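PDB 3TCS: racemase, putative from Roseobacter denitrificans, which probably acts as a magnesium-dependent racemase- or hydro-lyase-like enzyme of the mandelate racemase/muconate lactonizing family. Local coordinates for residues M221-G226 / A248-V253; R67-W72 / D86-R91; K121-V126 / P367-E372. All coordinates share one frame; numbering follows the deposited sequence.

Three contacts in one enolase-superfamily chain illustrate how links of very different sequence span build a two-domain protein. Following the chain from its N terminus, contact 2 comes first and closes a short loop between helices 58-73 and 81-91 of the N-terminal domain. Contact 3 opens afterwards, at 121-126, and closes only at 367-372, tying the end of that domain to the loop after strand 360-363. Contact 1 is nested inside this long loop and joins the end of helix 212-224 to the loop before strand 252-255, with strand 229-231 and helix 239-248 in between along the chain. It lies across the chain's centre from both others, its nearest atoms about 24 Å from contact 3.

Contact 1: residues M221-G226 / A248-V253; sequences MLQDHG and ALDIDV. With MG (magnesium ion), chain K.
Q223 and I251 mark the closest approach of the two backbones, 6.3 Å between their CA atoms, where the last turn of helix 212-224 faces the loop leading into strand 252-255. Q223 carries most of the contact; its CG lies 3.9 Å from I251 CB, and the two side chains pass at a slant. Beyond CG the extended chain (chi2 180°) carries the terminal amide over to the 249-251 backbone. One residue earlier, L222 CB meets I251 CD1 at 3.8 Å, a methyl that chi1 of -175° sends toward the helix by setting CG1 anti to the backbone N.

The loop also serves a metal. L249 O binds a magnesium ion at 2.0 Å, T246 O is a second protein ligand, and four waters complete six ligands. Two of those waters are themselves held: one donates to D250 O at 2.9 Å, another to I251 O at 2.7 Å, so three successive carbonyls shape the site.

A Schellman motif with G226 at C-prime ends helix 212-224 and brings F227 against both L222 and I251. L222 further packs on I189 of helix 184-196, and F230 of strand 229-231 touches L222 and L249, placing the contact in the outer layer of the barrel, beside two neighbouring parallel strands.

Contact 2: residues R67-W72 / D86-R91; sequences RQVAPW and DIVTER
Q68 meets V88 through its backbone, the O atom lying 3.8 Å from V88 CG1, while its side chain serves other partners: NE2 bonds to E92 OE1 and OE1 to the hydroxyl of Y99 of the second subunit. V69 comes next and adds a looser apolar touch, CG2 to V88 CG1 at 4.3 Å; it also packs on L100 and A103 of helix 98-119. Beyond it the helix is kinked, the nitrogens of P71 and W72 making no bond to the turn before, and W72 N instead reaches V69 O at 3.0 Å.

W72 then supplies the largest surface. Its CB sits 4.0 Å from V88 CG2, and one face of the indole receives the aliphatic part of R91. R91 CB stands 3.8 Å from the centroid of the five-membered ring of W72, only 18° off the normal, a CH-pi contact. Bent at chi2, the arginine chain carries on across the same face, placing CD 3.8 Å from W72 CZ3. The guanidinium does not stack on the indole: its plane is turned 76° from the ring, with W72 CZ3 near its edge and I87 CG2 over one of its faces. The indole is also held in rotation, as NE1 bonds to E92 OE2 and Q68 O lies at the ring edge.

An alanine at W72 is likely to leave the methylenes of R91 without their platform and E92 OE2 without the indole N-H.

The two short helical segments cross steeply, 129° between their N-to-C directions, their axes coming within 9.5 Å. Such a helical layer, set beside a small antiparallel sheet, characterises the N-terminal capping domain of the enolase superfamily.

Contact 3: residues K121-V126 / P367-E372; sequences KPVAEV and PGWGVE
K121 and V123 grip G368 between them in a single beta bridge of parallel pattern, centred on P122 and G368, at the start of a type II' turn that runs from P367 to G370. The hydrogen bonds come first. G368 N gives to K121 O at 2.8 Å and a nearly straight 165°, and V123 N gives to G368 O at 3.0 Å; in both, the donor stands above the carbonyl plane. Weaker CA-H...O contacts accompany them, P367 CA to K121 O and P122 CA to G368 O. Since P122 is the N-cap of helix 123-126, the second bond occupies an N-H of its first turn.

Packing between the domains comes next. The bridge joins the end of the N-terminal domain to a loop of the barrel domain, and W369 fills the junction: its N bonds to D113 and its NE1 to T109 O, both on helix 98-119, while H320 meets the ring edge-to-face.

The apolar part is a CH-pi contact. With CG1 anti to the backbone N (173°), V123 turns both methyls to the indole: CG1 lies 3.6 Å from W369 CZ3, and CG2 stands 3.6 Å from the centroid of the W369 six-membered ring, 11° off its normal.

Contact 1: residues M221-G226 / A248-V253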
ATOM      1  N   MET B 221      28.273   8.516  17.652  1.00 12.10           N
ATOM      2  CA  MET B 221      28.868   9.758  17.168  1.00 13.74           C
ATOM      3  C   MET B 221      27.910  10.914  17.427  1.00 12.03           C
ATOM      4  O   MET B 221      28.329  12.003  17.811  1.00 12.07           O
ATOM      5  CB  MET B 221      29.159   9.682  15.669  1.00 15.83           C
ATOM      6  CG  MET B 221      30.121   8.583  15.270  1.00 20.67           C
ATOM      7  SD  MET B 221      30.634   8.778  13.549  1.00 29.84           S
ATOM      8  CE  MET B 221      29.279   8.021  12.689  1.00 24.39           C
ATOM      9  N   LEU B 222      26.621  10.674  17.202  1.00 11.22           N
ATOM     10  CA  LEU B 222      25.609  11.703  17.422  1.00 10.03           C
ATOM     11  C   LEU B 222      25.581  12.093  18.898  1.00 10.67           C
ATOM     12  O   LEU B 222      25.578  13.277  19.238  1.00 11.50           O
ATOM     13  CB  LEU B 222      24.230  11.191  16.981  1.00  8.90           C
ATOM     14  CG  LEU B 222      24.079  10.912  15.480  1.00  9.43           C
ATOM     15  CD1 LEU B 222      22.769  10.175  15.218  1.00  8.00           C
ATOM     16  CD2 LEU B 222      24.134  12.226  14.703  1.00  7.67           C
ATOM     17  N   GLN B 223      25.565  11.099  19.779  1.00 10.18           N
ATOM     18  CA  GLN B 223      25.554  11.379  21.210  1.00 11.80           C
ATOM     19  C   GLN B 223      26.823  12.129  21.622  1.00 12.09           C
ATOM     20  O   GLN B 223      26.772  13.006  22.482  1.00 10.47           O
ATOM     21  CB  GLN B 223      25.432  10.076  22.005  1.00 12.23           C
ATOM     22  CG  GLN B 223      24.183   9.281  21.662  1.00 11.05           C
ATOM     23  CD  GLN B 223      24.071   7.991  22.443  1.00 13.79           C
ATOM     24  OE1 GLN B 223      25.064   7.481  22.977  1.00 15.82           O
ATOM     25  NE2 GLN B 223      22.867   7.444  22.503  1.00  8.49           N
ATOM     26  N   ASP B 224      27.953  11.795  21.000  1.00 12.12           N
ATOM     27  CA  ASP B 224      29.226  12.455  21.317  1.00 14.11           C
ATOM     28  C   ASP B 224      29.218  13.940  20.964  1.00 14.28           C
ATOM     29  O   ASP B 224      30.066  14.696  21.439  1.00 13.57           O
ATOM     30  CB  ASP B 224      30.399  11.800  20.576  1.00 15.95           C
ATOM     31  CG  ASP B 224      30.704  10.399  21.065  1.00 19.46           C
ATOM     32  OD1 ASP B 224      30.302  10.045  22.193  1.00 20.84           O
ATOM     33  OD2 ASP B 224      31.367   9.652  20.314  1.00 21.36           O
ATOM     34  N   HIS B 225      28.285  14.362  20.117  1.00 12.33           N
ATOM     35  CA  HIS B 225      28.215  15.768  19.748  1.00 12.53           C
ATOM     36  C   HIS B 225      26.891  16.426  20.116  1.00 12.82           C
ATOM     37  O   HIS B 225      26.497  17.436  19.533  1.00 12.56           O
ATOM     38  CB  HIS B 225      28.504  15.945  18.259  1.00 13.32           C
ATOM     39  CG  HIS B 225      29.904  15.577  17.886  1.00 13.37           C
ATOM     40  ND1 HIS B 225      30.289  14.279  17.634  1.00 15.39           N
ATOM     41  CD2 HIS B 225      31.030  16.325  17.801  1.00 14.71           C
ATOM     42  CE1 HIS B 225      31.591  14.241  17.411  1.00 15.77           C
ATOM     43  NE2 HIS B 225      32.064  15.471  17.507  1.00 15.40           N
ATOM     44  N   GLY B 226      26.211  15.837  21.090  1.00 12.48           N
ATOM     45  CA  GLY B 226      24.968  16.402  21.574  1.00 13.16           C
ATOM     46  C   GLY B 226      23.732  16.423  20.694  1.00 11.55           C
ATOM     47  O   GLY B 226      22.815  17.179  20.996  1.00 13.40           O
ATOM     48  N   ALA B 248      19.349   0.376  22.326  1.00 14.10           N
ATOM     49  CA  ALA B 248      20.784   0.524  22.568  1.00 13.44           C
ATOM     50  C   ALA B 248      21.264   1.957  22.776  1.00 14.55           C
ATOM     51  O   ALA B 248      22.230   2.191  23.505  1.00 13.92           O
ATOM     52  CB  ALA B 248      21.568  -0.107  21.421  1.00 14.14           C
ATOM     53  N   LEU B 249      20.589   2.910  22.142  1.00 11.72           N
ATOM     54  CA  LEU B 249      20.975   4.313  22.224  1.00 13.10           C
ATOM     55  C   LEU B 249      20.197   5.155  23.223  1.00 13.58           C
ATOM     56  O   LEU B 249      19.025   4.890  23.501  1.00 12.89           O
ATOM     57  CB  LEU B 249      20.834   4.963  20.848  1.00 11.68           C
ATOM     58  CG  LEU B 249      21.717   4.432  19.722  1.00 12.35           C
ATOM     59  CD1 LEU B 249      21.392   5.194  18.442  1.00 11.65           C
ATOM     60  CD2 LEU B 249      23.186   4.611  20.090  1.00 11.64           C
ATOM     61  N   ASP B 250      20.863   6.179  23.755  1.00 14.14           N
ATOM     62  CA  ASP B 250      20.237   7.103  24.695  1.00 14.63           C
ATOM     63  C   ASP B 250      19.501   8.169  23.890  1.00 14.03           C
ATOM     64  O   ASP B 250      18.399   8.578  24.245  1.00 13.25           O
ATOM     65  CB  ASP B 250      21.287   7.783  25.579  1.00 18.56           C
ATOM     66  CG  ASP B 250      21.933   6.825  26.566  1.00 25.27           C
ATOM     67  OD1 ASP B 250      21.192   6.074  27.236  1.00 26.90           O
ATOM     68  OD2 ASP B 250      23.179   6.833  26.680  1.00 28.70           O
ATOM     69  N   ILE B 251      20.126   8.620  22.807  1.00 12.03           N
ATOM     70  CA  ILE B 251      19.536   9.646  21.946  1.00 11.35           C
ATOM     71  C   ILE B 251      18.169   9.176  21.447  1.00  9.47           C
ATOM     72  O   ILE B 251      17.978   7.990  21.199  1.00 10.48           O
ATOM     73  CB  ILE B 251      20.469   9.941  20.742  1.00 10.96           C
ATOM     74  CG1 ILE B 251      19.909  11.091  19.901  1.00 11.07           C
ATOM     75  CG2 ILE B 251      20.638   8.692  19.892  1.00 11.27           C
ATOM     76  CD1 ILE B 251      20.876  11.570  18.829  1.00 10.14           C
ATOM     77  N   ASP B 252      17.212  10.095  21.321  1.00  9.23           N
ATOM     78  CA  ASP B 252      15.880   9.722  20.845  1.00 10.26           C
ATOM     79  C   ASP B 252      15.947   9.181  19.413  1.00 10.65           C
ATOM     80  O   ASP B 252      16.595   9.774  18.550  1.00 10.22           O
ATOM     81  CB  ASP B 252      14.921  10.926  20.851  1.00  9.56           C
ATOM     82  CG  ASP B 252      14.440  11.311  22.246  1.00 13.35           C
ATOM     83  OD1 ASP B 252      14.435  10.458  23.162  1.00 12.97           O
ATOM     84  OD2 ASP B 252      14.039  12.479  22.413  1.00 15.91           O
ATOM     85  N   VAL B 253      15.278   8.056  19.172  1.00 10.69           N
ATOM     86  CA  VAL B 253      15.216   7.462  17.840  1.00 10.15           C
ATOM     87  C   VAL B 253      13.772   7.672  17.389  1.00 10.29           C
ATOM     88  O   VAL B 253      12.830   7.371  18.125  1.00  9.51           O
ATOM     89  CB  VAL B 253      15.549   5.958  17.863  1.00 10.85           C
ATOM     90  CG1 VAL B 253      15.287   5.337  16.489  1.00  9.31           C
ATOM     91  CG2 VAL B 253      17.014   5.774  18.243  1.00 10.32           C
TER
HETATM   92 MG    MG K 369      17.027   4.471  23.673  1.00 14.56          MG
HETATM   93  O   HOH W   1      16.843   6.241  25.061  1.00 15.39           O
HETATM   94  O   HOH W   2      16.559   5.933  22.103  1.00 13.23           O
HETATM   95  O   HOH W   3      14.910   4.351  23.994  1.00 12.91           O
HETATM   96  O   HOH W   4      17.382   3.292  25.283  1.00 11.64           O

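Contact 2: residues R67-W72 / D86-R91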
ATOM      1  N   ARG B  67     -11.823   7.423  -8.533  1.00  8.51           N
ATOM      2  CA  ARG B  67     -12.140   6.033  -8.821  1.00  9.56           C
ATOM      3  C   ARG B  67     -12.471   5.222  -7.576  1.00 11.03           C
ATOM      4  O   ARG B  67     -13.392   4.397  -7.587  1.00  8.98           O
ATOM      5  CB  ARG B  67     -10.958   5.375  -9.536  1.00  9.18           C
ATOM      6  CG  ARG B  67     -11.211   3.949 -10.033  1.00 11.86           C
ATOM      7  CD  ARG B  67     -12.067   3.960 -11.294  1.00 11.20           C
ATOM      8  NE  ARG B  67     -11.373   4.614 -12.399  1.00 12.96           N
ATOM      9  CZ  ARG B  67     -10.437   4.035 -13.145  1.00 13.23           C
ATOM     10  NH1 ARG B  67     -10.082   2.777 -12.917  1.00 12.77           N
ATOM     11  NH2 ARG B  67      -9.843   4.719 -14.114  1.00 13.53           N
ATOM     12  N   GLN B  68     -11.741   5.468  -6.493  1.00  9.43           N
ATOM     13  CA  GLN B  68     -11.918   4.668  -5.289  1.00 10.26           C
ATOM     14  C   GLN B  68     -12.313   5.333  -3.982  1.00 10.49           C
ATOM     15  O   GLN B  68     -12.559   4.640  -2.997  1.00 10.25           O
ATOM     16  CB  GLN B  68     -10.640   3.858  -5.073  1.00 10.10           C
ATOM     17  CG  GLN B  68     -10.334   2.913  -6.228  1.00 11.23           C
ATOM     18  CD  GLN B  68      -8.936   2.328  -6.149  1.00 10.77           C
ATOM     19  OE1 GLN B  68      -7.973   2.933  -6.614  1.00 12.20           O
ATOM     20  NE2 GLN B  68      -8.820   1.155  -5.546  1.00 12.53           N
ATOM     21  N   VAL B  69     -12.362   6.658  -3.943  1.00  9.35           N
ATOM     22  CA  VAL B  69     -12.748   7.324  -2.703  1.00  9.61           C
ATOM     23  C   VAL B  69     -14.090   8.041  -2.830  1.00  9.55           C
ATOM     24  O   VAL B  69     -15.014   7.796  -2.049  1.00 10.11           O
ATOM     25  CB  VAL B  69     -11.675   8.340  -2.255  1.00  9.71           C
ATOM     26  CG1 VAL B  69     -12.077   8.967  -0.923  1.00 10.21           C
ATOM     27  CG2 VAL B  69     -10.330   7.643  -2.118  1.00  8.69           C
ATOM     28  N   ALA B  70     -14.196   8.916  -3.822  1.00 10.96           N
ATOM     29  CA  ALA B  70     -15.416   9.686  -4.048  1.00 11.82           C
ATOM     30  C   ALA B  70     -16.702   8.858  -4.104  1.00 12.79           C
ATOM     31  O   ALA B  70     -17.725   9.245  -3.532  1.00 11.72           O
ATOM     32  CB  ALA B  70     -15.277  10.511  -5.326  1.00 12.57           C
ATOM     33  N   PRO B  71     -16.674   7.706  -4.791  1.00 13.61           N
ATOM     34  CA  PRO B  71     -17.887   6.885  -4.875  1.00 15.49           C
ATOM     35  C   PRO B  71     -18.467   6.462  -3.528  1.00 16.35           C
ATOM     36  O   PRO B  71     -19.679   6.283  -3.394  1.00 16.84           O
ATOM     37  CB  PRO B  71     -17.434   5.687  -5.703  1.00 16.74           C
ATOM     38  CG  PRO B  71     -16.373   6.270  -6.580  1.00 15.35           C
ATOM     39  CD  PRO B  71     -15.598   7.124  -5.612  1.00 14.61           C
ATOM     40  N   TRP B  72     -17.609   6.310  -2.526  1.00 15.51           N
ATOM     41  CA  TRP B  72     -18.066   5.882  -1.207  1.00 16.08           C
ATOM     42  C   TRP B  72     -18.398   7.027  -0.263  1.00 16.08           C
ATOM     43  O   TRP B  72     -19.040   6.817   0.769  1.00 16.00           O
ATOM     44  CB  TRP B  72     -17.007   4.989  -0.561  1.00 16.54           C
ATOM     45  CG  TRP B  72     -16.558   3.894  -1.462  1.00 18.54           C
ATOM     46  CD1 TRP B  72     -15.311   3.724  -1.986  1.00 17.84           C
ATOM     47  CD2 TRP B  72     -17.367   2.840  -1.997  1.00 18.61           C
ATOM     48  NE1 TRP B  72     -15.292   2.631  -2.820  1.00 17.91           N
ATOM     49  CE2 TRP B  72     -16.542   2.071  -2.845  1.00 19.30           C
ATOM     50  CE3 TRP B  72     -18.709   2.473  -1.842  1.00 20.73           C
ATOM     51  CZ2 TRP B  72     -17.015   0.953  -3.539  1.00 21.92           C
ATOM     52  CZ3 TRP B  72     -19.181   1.361  -2.533  1.00 21.99           C
ATOM     53  CH2 TRP B  72     -18.334   0.615  -3.371  1.00 22.10           C
ATOM     54  N   ASP B  86     -13.322   4.701   7.267  1.00 13.23           N
ATOM     55  CA  ASP B  86     -13.119   3.269   7.461  1.00 14.24           C
ATOM     56  C   ASP B  86     -13.884   2.517   6.383  1.00 14.06           C
ATOM     57  O   ASP B  86     -13.415   1.500   5.872  1.00 14.64           O
ATOM     58  CB  ASP B  86     -13.605   2.811   8.841  1.00 15.19           C
ATOM     59  CG  ASP B  86     -12.690   3.260   9.968  1.00 18.50           C
ATOM     60  OD1 ASP B  86     -11.490   3.501   9.714  1.00 19.15           O
ATOM     61  OD2 ASP B  86     -13.172   3.353  11.118  1.00 18.33           O
ATOM     62  N   ILE B  87     -15.070   3.014   6.045  1.00 14.19           N
ATOM     63  CA  ILE B  87     -15.883   2.391   5.010  1.00 13.74           C
ATOM     64  C   ILE B  87     -15.117   2.412   3.694  1.00 12.83           C
ATOM     65  O   ILE B  87     -15.135   1.436   2.946  1.00 12.75           O
ATOM     66  CB  ILE B  87     -17.232   3.124   4.829  1.00 15.09           C
ATOM     67  CG1 ILE B  87     -18.162   2.774   5.994  1.00 18.97           C
ATOM     68  CG2 ILE B  87     -17.873   2.737   3.493  1.00 16.56           C
ATOM     69  CD1 ILE B  87     -19.480   3.525   5.985  1.00 22.45           C
ATOM     70  N   VAL B  88     -14.437   3.519   3.410  1.00 10.93           N
ATOM     71  CA  VAL B  88     -13.668   3.611   2.173  1.00 11.16           C
ATOM     72  C   VAL B  88     -12.592   2.526   2.129  1.00 12.27           C
ATOM     73  O   VAL B  88     -12.458   1.828   1.122  1.00 12.09           O
ATOM     74  CB  VAL B  88     -12.989   4.995   2.011  1.00 11.94           C
ATOM     75  CG1 VAL B  88     -12.060   4.977   0.805  1.00 12.37           C
ATOM     76  CG2 VAL B  88     -14.048   6.089   1.839  1.00 11.35           C
ATOM     77  N   THR B  89     -11.838   2.371   3.217  1.00 12.11           N
ATOM     78  CA  THR B  89     -10.783   1.358   3.251  1.00 14.43           C
ATOM     79  C   THR B  89     -11.326  -0.069   3.230  1.00 15.59           C
ATOM     80  O   THR B  89     -10.672  -0.981   2.731  1.00 14.43           O
ATOM     81  CB  THR B  89      -9.861   1.521   4.486  1.00 15.94           C
ATOM     82  OG1 THR B  89     -10.616   1.346   5.689  1.00 18.10           O
ATOM     83  CG2 THR B  89      -9.217   2.898   4.485  1.00 16.43           C
ATOM     84  N   GLU B  90     -12.521  -0.266   3.775  1.00 14.83           N
ATOM     85  CA  GLU B  90     -13.117  -1.595   3.775  1.00 16.15           C
ATOM     86  C   GLU B  90     -13.671  -1.929   2.395  1.00 15.32           C
ATOM     87  O   GLU B  90     -13.521  -3.051   1.913  1.00 15.62           O
ATOM     88  CB  GLU B  90     -14.202  -1.675   4.845  1.00 19.01           C
ATOM     89  CG  GLU B  90     -13.614  -1.803   6.240  1.00 22.84           C
ATOM     90  CD  GLU B  90     -14.605  -1.479   7.338  1.00 26.25           C
ATOM     91  OE1 GLU B  90     -15.780  -1.878   7.218  1.00 28.30           O
ATOM     92  OE2 GLU B  90     -14.199  -0.835   8.331  1.00 29.13           O
ATOM     93  N   ARG B  91     -14.295  -0.952   1.744  1.00 14.79           N
ATOM     94  CA  ARG B  91     -14.833  -1.173   0.403  1.00 15.91           C
ATOM     95  C   ARG B  91     -13.684  -1.392  -0.582  1.00 15.55           C
ATOM     96  O   ARG B  91     -13.835  -2.079  -1.595  1.00 14.34           O
ATOM     97  CB  ARG B  91     -15.654   0.032  -0.049  1.00 16.91           C
ATOM     98  CG  ARG B  91     -16.932   0.245   0.729  1.00 20.53           C
ATOM     99  CD  ARG B  91     -17.996  -0.785   0.367  1.00 23.75           C
ATOM    100  NE  ARG B  91     -19.232  -0.516   1.091  1.00 27.37           N
ATOM    101  CZ  ARG B  91     -19.430  -0.806   2.373  1.00 30.16           C
ATOM    102  NH1 ARG B  91     -18.470  -1.395   3.083  1.00 29.80           N
ATOM    103  NH2 ARG B  91     -20.578  -0.478   2.954  1.00 31.12           N
TER

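Contact 3: residues K121-V126 / P367-E372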
ATOM      1  N   LYS B 121     -13.764  29.320  12.492  1.00 12.68           N
ATOM      2  CA  LYS B 121     -12.608  29.015  13.334  1.00 12.54           C
ATOM      3  C   LYS B 121     -11.487  28.337  12.568  1.00 11.49           C
ATOM      4  O   LYS B 121     -11.733  27.635  11.588  1.00 10.59           O
ATOM      5  CB  LYS B 121     -13.011  28.061  14.457  1.00 14.32           C
ATOM      6  CG  LYS B 121     -14.155  28.513  15.333  1.00 17.40           C
ATOM      7  CD  LYS B 121     -14.543  27.376  16.258  1.00 18.72           C
ATOM      8  CE  LYS B 121     -15.690  27.755  17.167  1.00 23.33           C
ATOM      9  NZ  LYS B 121     -16.098  26.576  17.982  1.00 25.57           N
ATOM     10  N   PRO B 122     -10.232  28.548  12.999  1.00 11.57           N
ATOM     11  CA  PRO B 122      -9.134  27.884  12.291  1.00 10.55           C
ATOM     12  C   PRO B 122      -9.275  26.405  12.652  1.00 10.57           C
ATOM     13  O   PRO B 122      -9.841  26.077  13.698  1.00 10.05           O
ATOM     14  CB  PRO B 122      -7.885  28.519  12.908  1.00 11.40           C
ATOM     15  CG  PRO B 122      -8.337  28.882  14.303  1.00 12.81           C
ATOM     16  CD  PRO B 122      -9.726  29.426  14.069  1.00 10.59           C
ATOM     17  N   VAL B 123      -8.791  25.514  11.796  1.00  9.20           N
ATOM     18  CA  VAL B 123      -8.899  24.085  12.077  1.00 10.09           C
ATOM     19  C   VAL B 123      -8.318  23.733  13.448  1.00  9.33           C
ATOM     20  O   VAL B 123      -8.872  22.898  14.166  1.00  9.31           O
ATOM     21  CB  VAL B 123      -8.205  23.251  10.975  1.00  9.56           C
ATOM     22  CG1 VAL B 123      -8.166  21.773  11.363  1.00  9.86           C
ATOM     23  CG2 VAL B 123      -8.968  23.416   9.663  1.00 10.05           C
ATOM     24  N   ALA B 124      -7.214  24.380  13.814  1.00  9.41           N
ATOM     25  CA  ALA B 124      -6.574  24.131  15.104  1.00  9.86           C
ATOM     26  C   ALA B 124      -7.576  24.253  16.248  1.00 11.76           C
ATOM     27  O   ALA B 124      -7.524  23.486  17.208  1.00 12.91           O
ATOM     28  CB  ALA B 124      -5.422  25.104  15.321  1.00  8.05           C
ATOM     29  N   GLU B 125      -8.478  25.227  16.152  1.00 10.57           N
ATOM     30  CA  GLU B 125      -9.492  25.421  17.184  1.00 10.47           C
ATOM     31  C   GLU B 125     -10.576  24.353  17.099  1.00 11.74           C
ATOM     32  O   GLU B 125     -11.070  23.878  18.121  1.00 12.68           O
ATOM     33  CB  GLU B 125     -10.119  26.814  17.069  1.00 10.84           C
ATOM     34  CG  GLU B 125      -9.288  27.897  17.745  1.00 15.52           C
ATOM     35  CD  GLU B 125      -9.928  29.269  17.676  1.00 18.09           C
ATOM     36  OE1 GLU B 125     -11.125  29.356  17.330  1.00 15.93           O
ATOM     37  OE2 GLU B 125      -9.232  30.265  17.977  1.00 19.66           O
ATOM     38  N   VAL B 126     -10.943  23.971  15.881  1.00 11.99           N
ATOM     39  CA  VAL B 126     -11.964  22.943  15.702  1.00 13.20           C
ATOM     40  C   VAL B 126     -11.459  21.655  16.349  1.00 13.98           C
ATOM     41  O   VAL B 126     -12.232  20.876  16.902  1.00 14.76           O
ATOM     42  CB  VAL B 126     -12.245  22.686  14.204  1.00 12.41           C
ATOM     43  CG1 VAL B 126     -13.310  21.612  14.053  1.00 15.75           C
ATOM     44  CG2 VAL B 126     -12.701  23.970  13.531  1.00 14.68           C
ATOM     45  N   PRO B 367     -10.467  31.443   9.444  1.00 12.37           N
ATOM     46  CA  PRO B 367     -11.281  30.222   9.408  1.00 11.83           C
ATOM     47  C   PRO B 367     -10.721  29.145   8.480  1.00 10.99           C
ATOM     48  O   PRO B 367     -10.212  29.447   7.402  1.00 10.65           O
ATOM     49  CB  PRO B 367     -12.645  30.734   8.942  1.00 13.31           C
ATOM     50  CG  PRO B 367     -12.687  32.118   9.524  1.00 14.08           C
ATOM     51  CD  PRO B 367     -11.303  32.631   9.188  1.00 13.02           C
ATOM     52  N   GLY B 368     -10.827  27.891   8.903  1.00  9.78           N
ATOM     53  CA  GLY B 368     -10.319  26.797   8.095  1.00 10.07           C
ATOM     54  C   GLY B 368      -8.808  26.732   8.162  1.00  9.53           C
ATOM     55  O   GLY B 368      -8.221  26.979   9.214  1.00  7.99           O
ATOM     56  N   TRP B 369      -8.167  26.400   7.046  1.00  8.96           N
ATOM     57  CA  TRP B 369      -6.716  26.321   7.033  1.00  9.37           C
ATOM     58  C   TRP B 369      -6.122  27.723   7.025  1.00 11.89           C
ATOM     59  O   TRP B 369      -4.990  27.925   7.456  1.00 12.43           O
ATOM     60  CB  TRP B 369      -6.232  25.532   5.815  1.00  8.52           C
ATOM     61  CG  TRP B 369      -6.667  24.098   5.841  1.00  7.45           C
ATOM     62  CD1 TRP B 369      -7.400  23.454   4.894  1.00  7.94           C
ATOM     63  CD2 TRP B 369      -6.391  23.133   6.862  1.00  7.28           C
ATOM     64  NE1 TRP B 369      -7.604  22.146   5.257  1.00  7.71           N
ATOM     65  CE2 TRP B 369      -6.995  21.919   6.462  1.00  7.43           C
ATOM     66  CE3 TRP B 369      -5.689  23.173   8.074  1.00  7.19           C
ATOM     67  CZ2 TRP B 369      -6.921  20.753   7.232  1.00  8.26           C
ATOM     68  CZ3 TRP B 369      -5.614  22.009   8.842  1.00  6.83           C
ATOM     69  CH2 TRP B 369      -6.227  20.818   8.415  1.00  8.59           C
ATOM     70  N   GLY B 370      -6.900  28.689   6.542  1.00 12.76           N
ATOM     71  CA  GLY B 370      -6.437  30.064   6.509  1.00 15.33           C
ATOM     72  C   GLY B 370      -5.511  30.359   5.347  1.00 16.60           C
ATOM     73  O   GLY B 370      -4.572  31.151   5.467  1.00 19.35           O
ATOM     74  N   VAL B 371      -5.775  29.720   4.217  1.00 15.18           N
ATOM     75  CA  VAL B 371      -4.960  29.904   3.026  1.00 15.67           C
ATOM     76  C   VAL B 371      -5.879  29.891   1.810  1.00 16.48           C
ATOM     77  O   VAL B 371      -6.998  29.385   1.877  1.00 16.54           O
ATOM     78  CB  VAL B 371      -3.921  28.763   2.892  1.00 17.21           C
ATOM     79  CG1 VAL B 371      -4.629  27.445   2.604  1.00 17.39           C
ATOM     80  CG2 VAL B 371      -2.917  29.087   1.791  1.00 17.72           C
ATOM     81  N   GLU B 372      -5.403  30.453   0.705  1.00 15.45           N
ATOM     82  CA  GLU B 372      -6.176  30.499  -0.532  1.00 16.10           C
ATOM     83  C   GLU B 372      -5.280  30.002  -1.660  1.00 13.66           C
ATOM     84  O   GLU B 372      -4.162  30.477  -1.821  1.00 12.53           O
ATOM     85  CB  GLU B 372      -6.610  31.935  -0.823  1.00 19.86           C
ATOM     86  CG  GLU B 372      -7.689  32.074  -1.885  1.00 27.11           C
ATOM     87  CD  GLU B 372      -8.014  33.529  -2.182  1.00 31.70           C
ATOM     88  OE1 GLU B 372      -7.897  34.365  -1.257  1.00 33.65           O
ATOM     89  OE2 GLU B 372      -8.397  33.834  -3.333  1.00 34.69           O
TER